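Local coordinates for histidinol-phosphate aminotransferase (PDB 3FTB), which probably transfers amino groups with the help of pyridoxal 5'-phosphate, acting as an aminotransferase on histidinol phosphate, at residues E281-I286 and R352-V357; F288-F293 and R303-S308; V322-C327 and F336-I341. One frame throughout, in Å; residues are numbered along the deposited sequence.

Interaction 1: E281-I286 and R352-V357; sequences EELNKI and RALKGV
In the C-terminal part of this class I/II aminotransferase, the late turns of helix 262-285 and helix 344-359 pack against each other beside a small mixed sheet. The tight part is wholly aliphatic. Ile286, just past the end of helix 262-285, aims its side chain at helix 344-359, with CG1 beside its own backbone N, so that CD1 butts crosswise into Leu354; CD1 lies 3.4 Å from Leu354 CB, closer than usual for two carbons. The methyl tip Leu354 CD2 fills the same spot, 3.5 Å from Ile286 CD1, and also meets the tip of Leu283, CD2 to CD2, at 3.5 Å. Branched side chains suit this buried place because their methyl groups interlock without any polar atom to satisfy. Leu351 of helix 344-359 and Leu316 of helix 309-317 extend the apolar patch.

The solvent side is looser and polar. There Lys355 bends its long chain only at chi4 (53°), which carries the ammonium back across the Ile286 side chain. Its charge stays 4.8 Å from Glu282 OE2, too far for a salt bridge. A water joins the helices instead, accepting from Lys355 NZ at 2.9 Å and donating to the backbone oxygen Glu282 O at 2.6 Å.

Interaction 2: F288-F293 and R303-S308; sequences FIKRVF and RLENIS
Three backbone hydrogen bonds join these antiparallel segments, and two of them share one acceptor. Arg303 O takes Lys290 N at 2.9 Å in the plane of its carbonyl and Arg291 N at 3.2 Å from above that plane; the second N-H is the straighter. Arg303 N answers with a bond of 2.7 Å to Arg291 O. A CA-H...O contact brings Leu304 CA to 3.2 Å from Phe288 O.

The apolar contacts gather toward the core. Leu304 CD2 sits at the edge of the Phe288 ring, 3.8 Å from Phe288 CD1, and also touches Ile289 CD1, while Ile307 CG2 presses on Phe288 CB at 3.6 Å. Phe288 manages this with CG in the crowded position between backbone N and carbonyl carbon (chi1 54°).

Long charged chains suit the outer side, packing methylenes while their ends find polar partners. Lys290 lies alongside Arg303 and crosses Glu305, its CE 3.8 Å from Glu305 CG; its NZ donates to a water. Phe293 CE2 lies over the centre of the Arg291 guanidinium, whose NH1 bonds Asn130 OD1, whereas Arg303 NE turns to Ser335.

Lys290 and Arg291 both facing Arg303 make a classic beta bulge, here in the hairpin of strands 289-293 and 299-304 at the sheet's edge.

Interaction 3: V322-C327 and F336-I341; sequences VIRRCC and FVRFAI. With PO4 (phosphate ion), chain F.
A phosphate-binding pair of arginines projects from the beta hairpin of strands 321-325 and 336-340, where Arg324 and Arg338 extend side by side from the same face of the sheet. Each has CG anti to the backbone N; Arg324 then bends at chi2 and Arg338 at chi3, which brings the two guanidinium groups together with their planes 56° apart. CG of Arg324 lies over the centre of one face of the Arg338 guanidinium. Arg338 meets the phosphate edge-on: NH2 gives PO4 O4 a straight bond of 2.9 Å (161°), and NH1 gives O3 a weak one of 2.8 Å. Arg324 NE also reaches O4, at 3.2 Å, so that this oxygen is gripped twice. Arg324 NE and Arg338 NH2 are 4.0 Å apart, and the anion would probably offset their repulsion. Asn328 OD1 holds Arg324 NH1, while Ser32 O and Asn155 OD1 bind Arg338 weakly. The ion probably came from the crystallisation liquor, but it may mark where the phosphate of histidinol phosphate would sit, as in related enzymes.

At the backbone, Arg338 N donates to Arg324 O at 2.7 Å, and Arg324 N to Arg338 O at 3.1 Å. On the opposite face, apolar residues suit the core. Ile323 CD1 presses on Val337 CG1 at an unusually short 3.4 Å, and its CG2 touches Phe339 CE1.

Strand 336-340 lies between 321-325 and 299-304; helix 309-317 covers Ile323 through Tyr313 and Leu316, while Phe339 meets Phe350 of helix 344-359 edge-to-face and packs on Leu283 of helix 262-285.

Overall arrangement
Interactions 2 and 3 are successive hairpins of one sheet, joined where strands 299-304 and 336-340 run as neighbours; interaction 1 pairs two of the helices packed on it. A common apolar core binds all three: Leu283 and Leu354 of interaction 1 touch Phe339 of interaction 3, Ile289 of interaction 2 reaches the same ring, and Leu304 meets Val337. Chemistry changes with place. Interaction 1 is buried and aliphatic, its helices bridged by a water on the solvent side. Interaction 2, which includes the sheet's outermost strand 289-293, is partly exposed and fringed by charged side chains. Interaction 3, buried and nearest the chain's centre, instead turns its two arginines onto an anion.

Interaction 1: E281-I286 and R352-V357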
loop_
_atom_site.group_PDB
_atom_site.type_symbol
_atom_site.label_atom_id
_atom_site.label_comp_id
_atom_site.label_asym_id
_atom_site.label_seq_id
_atom_site.Cartn_x
_atom_site.Cartn_y
_atom_site.Cartn_z
ATOM N N GLU A 281 32.269 -19.840 11.032
ATOM C CA GLU A 281 33.534 -20.404 11.518
ATOM C C GLU A 281 34.444 -19.280 11.963
ATOM O O GLU A 281 35.104 -19.376 12.999
ATOM C CB GLU A 281 34.211 -21.276 10.455
ATOM C CG GLU A 281 33.573 -22.662 10.321
ATOM C CD GLU A 281 33.906 -23.348 9.009
ATOM O OE1 GLU A 281 34.245 -22.629 8.043
ATOM O OE2 GLU A 281 33.822 -24.599 8.942
ATOM N N GLU A 282 34.460 -18.203 11.187
ATOM C CA GLU A 282 35.187 -17.005 11.576
ATOM C C GLU A 282 34.652 -16.387 12.880
ATOM O O GLU A 282 35.439 -15.954 13.729
ATOM C CB GLU A 282 35.158 -15.991 10.439
ATOM C CG GLU A 282 35.731 -16.540 9.155
ATOM C CD GLU A 282 37.100 -17.134 9.369
ATOM O OE1 GLU A 282 37.258 -18.353 9.145
ATOM O OE2 GLU A 282 38.011 -16.387 9.786
ATOM N N LEU A 283 33.328 -16.343 13.045
ATOM C CA LEU A 283 32.732 -15.786 14.264
ATOM C C LEU A 283 33.095 -16.655 15.455
ATOM O O LEU A 283 33.240 -16.166 16.578
ATOM C CB LEU A 283 31.201 -15.675 14.164
ATOM C CG LEU A 283 30.517 -14.465 13.512
ATOM C CD1 LEU A 283 29.022 -14.630 13.654
ATOM C CD2 LEU A 283 30.954 -13.131 14.120
ATOM N N ASN A 284 33.242 -17.953 15.208
ATOM C CA ASN A 284 33.483 -18.900 16.296
ATOM C C ASN A 284 34.878 -18.728 16.894
ATOM O O ASN A 284 35.129 -19.126 18.029
ATOM C CB ASN A 284 33.246 -20.346 15.835
ATOM C CG ASN A 284 31.815 -20.817 16.072
ATOM O OD1 ASN A 284 31.191 -21.389 15.183
ATOM N ND2 ASN A 284 31.295 -20.588 17.278
ATOM N N LYS A 285 35.770 -18.114 16.118
ATOM C CA LYS A 285 37.137 -17.853 16.540
ATOM C C LYS A 285 37.237 -16.598 17.411
ATOM O O LYS A 285 38.175 -16.460 18.206
ATOM C CB LYS A 285 38.052 -17.715 15.316
ATOM C CG LYS A 285 38.133 -18.961 14.430
ATOM C CD LYS A 285 38.749 -18.629 13.069
ATOM C CE LYS A 285 39.216 -19.876 12.332
ATOM N NZ LYS A 285 38.114 -20.864 12.146
ATOM N N ILE A 286 36.275 -15.687 17.259
ATOM C CA ILE A 286 36.313 -14.406 17.974
ATOM C C ILE A 286 36.088 -14.605 19.471
ATOM O O ILE A 286 35.168 -15.320 19.876
ATOM C CB ILE A 286 35.321 -13.384 17.361
ATOM C CG1 ILE A 286 35.441 -13.414 15.837
ATOM C CG2 ILE A 286 35.561 -11.978 17.910
ATOM C CD1 ILE A 286 35.186 -12.113 15.182
ATOM N N ARG A 352 37.074 -8.209 10.628
ATOM C CA ARG A 352 38.332 -7.551 10.941
ATOM C C ARG A 352 38.151 -6.357 11.864
ATOM O O ARG A 352 39.118 -5.846 12.406
ATOM C CB ARG A 352 39.078 -7.168 9.668
ATOM C CG ARG A 352 39.450 -8.389 8.837
ATOM C CD ARG A 352 40.203 -8.013 7.574
ATOM N NE ARG A 352 39.531 -6.944 6.840
ATOM C CZ ARG A 352 39.880 -6.535 5.625
ATOM N NH1 ARG A 352 40.896 -7.114 4.996
ATOM N NH2 ARG A 352 39.211 -5.551 5.038
ATOM N N ALA A 353 36.909 -5.923 12.048
ATOM C CA ALA A 353 36.599 -4.903 13.042
ATOM C C ALA A 353 36.312 -5.574 14.385
ATOM O O ALA A 353 36.711 -5.071 15.441
ATOM C CB ALA A 353 35.414 -4.075 12.597
ATOM N N LEU A 354 35.612 -6.707 14.332
ATOM C CA LEU A 354 35.311 -7.509 15.516
ATOM C C LEU A 354 36.602 -7.929 16.184
ATOM O O LEU A 354 36.697 -7.988 17.406
ATOM C CB LEU A 354 34.535 -8.766 15.126
ATOM C CG LEU A 354 33.038 -8.815 15.421
ATOM C CD1 LEU A 354 32.353 -7.514 15.039
ATOM C CD2 LEU A 354 32.410 -9.975 14.691
ATOM N N LYS A 355 37.588 -8.240 15.354
ATOM C CA LYS A 355 38.917 -8.602 15.814
ATOM C C LYS A 355 39.631 -7.419 16.486
ATOM O O LYS A 355 40.282 -7.572 17.529
ATOM C CB LYS A 355 39.728 -9.152 14.629
ATOM C CG LYS A 355 39.288 -10.534 14.173
ATOM C CD LYS A 355 39.609 -10.783 12.700
ATOM C CE LYS A 355 39.217 -12.197 12.272
ATOM N NZ LYS A 355 37.794 -12.543 12.584
ATOM N N GLY A 356 39.506 -6.235 15.890
ATOM C CA GLY A 356 40.107 -5.052 16.468
ATOM C C GLY A 356 39.493 -4.739 17.819
ATOM O O GLY A 356 40.160 -4.242 18.709
ATOM N N VAL A 357 38.208 -5.029 17.972
ATOM C CA VAL A 357 37.555 -4.860 19.259
ATOM C C VAL A 357 38.136 -5.857 20.253
ATOM O O VAL A 357 38.539 -5.466 21.357
ATOM C CB VAL A 357 36.023 -5.045 19.168
ATOM C CG1 VAL A 357 35.388 -4.908 20.550
ATOM C CG2 VAL A 357 35.420 -4.045 18.190
HETATM O O HOH W 1 37.944 -15.385 13.182
#

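Interaction 2: F288-F293 and R303-S308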
loop_
_atom_site.group_PDB
_atom_site.type_symbol
_atom_site.label_atom_id
_atom_site.label_comp_id
_atom_site.label_asym_id
_atom_site.label_seq_id
_atom_site.Cartn_x
_atom_site.Cartn_y
_atom_site.Cartn_z
ATOM N N PHE A 288 35.181 -12.764 22.246
ATOM C CA PHE A 288 34.003 -12.360 23.005
ATOM C C PHE A 288 32.763 -13.047 22.462
ATOM O O PHE A 288 31.711 -13.042 23.105
ATOM C CB PHE A 288 33.826 -10.841 23.035
ATOM C CG PHE A 288 33.814 -10.206 21.685
ATOM C CD1 PHE A 288 32.661 -10.176 20.943
ATOM C CD2 PHE A 288 34.956 -9.622 21.170
ATOM C CE1 PHE A 288 32.644 -9.583 19.707
ATOM C CE2 PHE A 288 34.948 -9.030 19.933
ATOM C CZ PHE A 288 33.792 -9.008 19.199
ATOM N N ILE A 289 32.899 -13.650 21.281
ATOM C CA ILE A 289 31.843 -14.496 20.743
ATOM C C ILE A 289 31.824 -15.810 21.502
ATOM O O ILE A 289 32.576 -16.728 21.186
ATOM C CB ILE A 289 32.014 -14.779 19.251
ATOM C CG1 ILE A 289 32.108 -13.475 18.458
ATOM C CG2 ILE A 289 30.837 -15.616 18.745
ATOM C CD1 ILE A 289 30.772 -12.925 18.055
ATOM N N LYS A 290 30.957 -15.866 22.510
ATOM C CA LYS A 290 30.840 -16.996 23.424
ATOM C C LYS A 290 30.101 -18.156 22.772
ATOM O O LYS A 290 30.474 -19.322 22.940
ATOM C CB LYS A 290 30.132 -16.549 24.712
ATOM C CG LYS A 290 29.375 -17.652 25.431
ATOM C CD LYS A 290 28.685 -17.126 26.696
ATOM C CE LYS A 290 29.669 -16.975 27.847
ATOM N NZ LYS A 290 29.043 -16.449 29.101
ATOM N N ARG A 291 29.048 -17.832 22.028
ATOM C CA ARG A 291 28.300 -18.837 21.283
ATOM C C ARG A 291 27.644 -18.268 20.034
ATOM O O ARG A 291 27.009 -17.206 20.058
ATOM C CB ARG A 291 27.234 -19.502 22.159
ATOM C CG ARG A 291 26.387 -20.500 21.386
ATOM C CD ARG A 291 25.288 -21.139 22.224
ATOM N NE ARG A 291 24.504 -22.077 21.417
ATOM C CZ ARG A 291 23.474 -22.792 21.863
ATOM N NH1 ARG A 291 23.080 -22.699 23.126
ATOM N NH2 ARG A 291 22.838 -23.610 21.038
ATOM N N VAL A 292 27.813 -18.995 18.937
ATOM C CA VAL A 292 27.093 -18.733 17.702
ATOM C C VAL A 292 25.944 -19.752 17.552
ATOM O O VAL A 292 26.179 -20.967 17.500
ATOM C CB VAL A 292 28.064 -18.814 16.485
ATOM C CG1 VAL A 292 27.338 -18.609 15.170
ATOM C CG2 VAL A 292 29.186 -17.809 16.638
ATOM N N PHE A 293 24.706 -19.260 17.508
ATOM C CA PHE A 293 23.547 -20.103 17.219
ATOM C C PHE A 293 23.456 -20.356 15.710
ATOM O O PHE A 293 23.617 -19.432 14.911
ATOM C CB PHE A 293 22.255 -19.448 17.727
ATOM C CG PHE A 293 22.188 -19.305 19.225
ATOM C CD1 PHE A 293 22.665 -18.156 19.849
ATOM C CD2 PHE A 293 21.637 -20.314 20.009
ATOM C CE1 PHE A 293 22.599 -18.019 21.236
ATOM C CE2 PHE A 293 21.566 -20.189 21.393
ATOM C CZ PHE A 293 22.048 -19.042 22.008
ATOM N N ARG A 303 25.851 -15.003 21.197
ATOM C CA ARG A 303 25.933 -14.719 22.630
ATOM C C ARG A 303 27.335 -14.193 22.923
ATOM O O ARG A 303 28.314 -14.717 22.402
ATOM C CB ARG A 303 25.684 -15.995 23.422
ATOM C CG ARG A 303 25.580 -15.801 24.908
ATOM C CD ARG A 303 24.195 -15.358 25.308
ATOM N NE ARG A 303 24.124 -15.052 26.733
ATOM C CZ ARG A 303 23.714 -15.906 27.667
ATOM N NH1 ARG A 303 23.683 -15.532 28.940
ATOM N NH2 ARG A 303 23.326 -17.128 27.330
ATOM N N LEU A 304 27.435 -13.159 23.752
ATOM C CA LEU A 304 28.714 -12.484 24.005
ATOM C C LEU A 304 29.220 -12.695 25.430
ATOM O O LEU A 304 28.545 -13.326 26.250
ATOM C CB LEU A 304 28.602 -10.984 23.714
ATOM C CG LEU A 304 28.224 -10.542 22.300
ATOM C CD1 LEU A 304 28.429 -9.036 22.159
ATOM C CD2 LEU A 304 29.028 -11.298 21.259
ATOM N N GLU A 305 30.405 -12.154 25.714
ATOM C CA GLU A 305 31.097 -12.392 26.983
ATOM C C GLU A 305 32.161 -11.329 27.273
ATOM O O GLU A 305 33.053 -11.093 26.453
ATOM C CB GLU A 305 31.747 -13.774 26.970
ATOM C CG GLU A 305 32.291 -14.210 28.312
ATOM C CD GLU A 305 33.197 -15.412 28.185
ATOM O OE1 GLU A 305 33.823 -15.560 27.114
ATOM O OE2 GLU A 305 33.285 -16.205 29.148
ATOM N N ASN A 306 32.069 -10.698 28.442
ATOM C CA ASN A 306 33.003 -9.634 28.814
ATOM C C ASN A 306 32.819 -8.375 27.985
ATOM O O ASN A 306 33.771 -7.617 27.772
ATOM C CB ASN A 306 34.451 -10.110 28.691
ATOM C CG ASN A 306 34.813 -11.126 29.739
ATOM O OD1 ASN A 306 35.684 -11.970 29.526
ATOM N ND2 ASN A 306 34.142 -11.059 30.885
ATOM N N ILE A 307 31.588 -8.166 27.523
ATOM C CA ILE A 307 31.242 -7.028 26.686
ATOM C C ILE A 307 29.748 -7.069 26.389
ATOM O O ILE A 307 29.182 -8.135 26.136
ATOM C CB ILE A 307 32.055 -7.015 25.362
ATOM C CG1 ILE A 307 31.742 -5.761 24.542
ATOM C CG2 ILE A 307 31.806 -8.283 24.557
ATOM C CD1 ILE A 307 32.765 -5.487 23.467
ATOM N N SER A 308 29.118 -5.900 26.440
ATOM C CA SER A 308 27.693 -5.769 26.176
ATOM C C SER A 308 27.430 -5.434 24.715
ATOM O O SER A 308 28.281 -4.861 24.039
ATOM C CB SER A 308 27.089 -4.684 27.069
ATOM O OG SER A 308 27.891 -3.519 27.051
HETATM O O HOH W 2 26.529 -15.026 28.284
#

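Interaction 3: V322-C327 and F336-I341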
loop_
_atom_site.group_PDB
_atom_site.type_symbol
_atom_site.label_atom_id
_atom_site.label_comp_id
_atom_site.label_asym_id
_atom_site.label_seq_id
_atom_site.Cartn_x
_atom_site.Cartn_y
_atom_site.Cartn_z
ATOM N N VAL A 322 27.019 -1.028 11.778
ATOM C CA VAL A 322 25.859 -1.138 12.643
ATOM C C VAL A 322 25.572 -2.606 12.896
ATOM O O VAL A 322 25.613 -3.408 11.969
ATOM C CB VAL A 322 24.621 -0.486 12.008
ATOM C CG1 VAL A 322 23.471 -0.439 13.020
ATOM C CG2 VAL A 322 24.958 0.911 11.504
ATOM N N ILE A 323 25.304 -2.960 14.150
ATOM C CA ILE A 323 24.789 -4.295 14.461
ATOM C C ILE A 323 23.402 -4.194 15.085
ATOM O O ILE A 323 22.847 -3.102 15.247
ATOM C CB ILE A 323 25.707 -5.085 15.426
ATOM C CG1 ILE A 323 25.700 -4.454 16.827
ATOM C CG2 ILE A 323 27.119 -5.187 14.856
ATOM C CD1 ILE A 323 25.871 -5.451 17.966
ATOM N N ARG A 324 22.843 -5.341 15.444
ATOM C CA ARG A 324 21.529 -5.356 16.071
ATOM C C ARG A 324 21.632 -5.813 17.513
ATOM O O ARG A 324 21.900 -6.983 17.796
ATOM C CB ARG A 324 20.550 -6.244 15.300
ATOM C CG ARG A 324 19.107 -6.132 15.772
ATOM C CD ARG A 324 18.518 -4.771 15.425
ATOM N NE ARG A 324 17.061 -4.817 15.353
ATOM C CZ ARG A 324 16.271 -4.995 16.406
ATOM N NH1 ARG A 324 16.803 -5.148 17.610
ATOM N NH2 ARG A 324 14.952 -5.027 16.255
ATOM N N ARG A 325 21.433 -4.866 18.418
ATOM C CA ARG A 325 21.345 -5.170 19.828
ATOM C C ARG A 325 20.013 -5.851 20.061
ATOM O O ARG A 325 18.974 -5.345 19.667
ATOM C CB ARG A 325 21.439 -3.887 20.639
ATOM C CG ARG A 325 22.770 -3.185 20.464
ATOM C CD ARG A 325 22.694 -1.779 20.979
ATOM N NE ARG A 325 22.145 -1.746 22.326
ATOM C CZ ARG A 325 21.847 -0.625 22.969
ATOM N NH1 ARG A 325 22.043 0.545 22.375
ATOM N NH2 ARG A 325 21.351 -0.673 24.197
ATOM N N CYS A 326 20.050 -7.012 20.689
ATOM C CA CYS A 326 18.851 -7.805 20.856
ATOM C C CYS A 326 18.142 -7.505 22.165
ATOM O O CYS A 326 17.353 -8.318 22.645
ATOM C CB CYS A 326 19.195 -9.290 20.735
ATOM S SG CYS A 326 19.622 -9.693 19.027
ATOM N N CYS A 327 18.420 -6.330 22.724
ATOM C CA CYS A 327 17.838 -5.910 23.998
ATOM C C CYS A 327 16.315 -6.013 24.010
ATOM O O CYS A 327 15.734 -6.573 24.946
ATOM C CB CYS A 327 18.257 -4.471 24.337
ATOM S SG CYS A 327 19.988 -4.281 24.789
ATOM N N PHE A 336 23.159 -10.792 23.894
ATOM C CA PHE A 336 22.814 -11.247 22.541
ATOM C C PHE A 336 22.869 -10.081 21.561
ATOM O O PHE A 336 22.463 -8.957 21.885
ATOM C CB PHE A 336 21.436 -11.908 22.494
ATOM C CG PHE A 336 21.293 -13.074 23.431
ATOM C CD1 PHE A 336 21.380 -14.373 22.956
ATOM C CD2 PHE A 336 21.065 -12.871 24.785
ATOM C CE1 PHE A 336 21.248 -15.450 23.814
ATOM C CE2 PHE A 336 20.933 -13.944 25.648
ATOM C CZ PHE A 336 21.022 -15.233 25.166
ATOM N N VAL A 337 23.409 -10.356 20.379
ATOM C CA VAL A 337 23.475 -9.379 19.304
ATOM C C VAL A 337 23.214 -10.151 18.016
ATOM O O VAL A 337 23.475 -11.359 17.955
ATOM C CB VAL A 337 24.862 -8.751 19.202
ATOM C CG1 VAL A 337 25.131 -7.801 20.366
ATOM C CG2 VAL A 337 25.918 -9.844 19.145
ATOM N N ARG A 338 22.694 -9.471 16.993
ATOM C CA ARG A 338 22.383 -10.124 15.714
ATOM C C ARG A 338 23.206 -9.501 14.590
ATOM O O ARG A 338 23.299 -8.279 14.476
ATOM C CB ARG A 338 20.884 -10.029 15.387
ATOM C CG ARG A 338 20.442 -10.852 14.171
ATOM C CD ARG A 338 19.029 -10.463 13.723
ATOM N NE ARG A 338 19.019 -9.168 13.042
ATOM C CZ ARG A 338 17.964 -8.357 12.975
ATOM N NH1 ARG A 338 16.823 -8.691 13.569
ATOM N NH2 ARG A 338 18.052 -7.202 12.318
ATOM N N PHE A 339 23.823 -10.345 13.773
ATOM C CA PHE A 339 24.615 -9.861 12.648
ATOM C C PHE A 339 24.007 -10.346 11.337
ATOM O O PHE A 339 23.558 -11.490 11.229
ATOM C CB PHE A 339 26.071 -10.355 12.725
ATOM C CG PHE A 339 26.783 -10.013 14.017
ATOM C CD1 PHE A 339 26.352 -8.956 14.827
ATOM C CD2 PHE A 339 27.915 -10.733 14.405
ATOM C CE1 PHE A 339 27.025 -8.639 16.015
ATOM C CE2 PHE A 339 28.593 -10.419 15.588
ATOM C CZ PHE A 339 28.140 -9.363 16.386
ATOM N N ALA A 340 24.017 -9.488 10.329
ATOM C CA ALA A 340 23.606 -9.919 9.000
ATOM C C ALA A 340 24.724 -10.744 8.375
ATOM O O ALA A 340 25.871 -10.668 8.797
ATOM C CB ALA A 340 23.265 -8.725 8.123
ATOM N N ILE A 341 24.376 -11.551 7.384
ATOM C CA ILE A 341 25.365 -12.291 6.618
ATOM C C ILE A 341 25.270 -11.791 5.186
ATOM O O ILE A 341 24.251 -11.989 4.528
ATOM C CB ILE A 341 25.133 -13.829 6.697
ATOM C CG1 ILE A 341 25.226 -14.296 8.151
ATOM C CG2 ILE A 341 26.144 -14.586 5.831
ATOM C CD1 ILE A 341 25.121 -15.786 8.324
HETATM P P PO4 F . 14.348 -6.559 12.554
HETATM O O1 PO4 F . 13.370 -5.843 11.648
HETATM O O2 PO4 F . 13.719 -6.776 13.911
HETATM O O3 PO4 F . 14.703 -7.892 11.942
HETATM O O4 PO4 F . 15.601 -5.722 12.697
HETATM O O HOH W 3 22.504 -6.564 22.497
#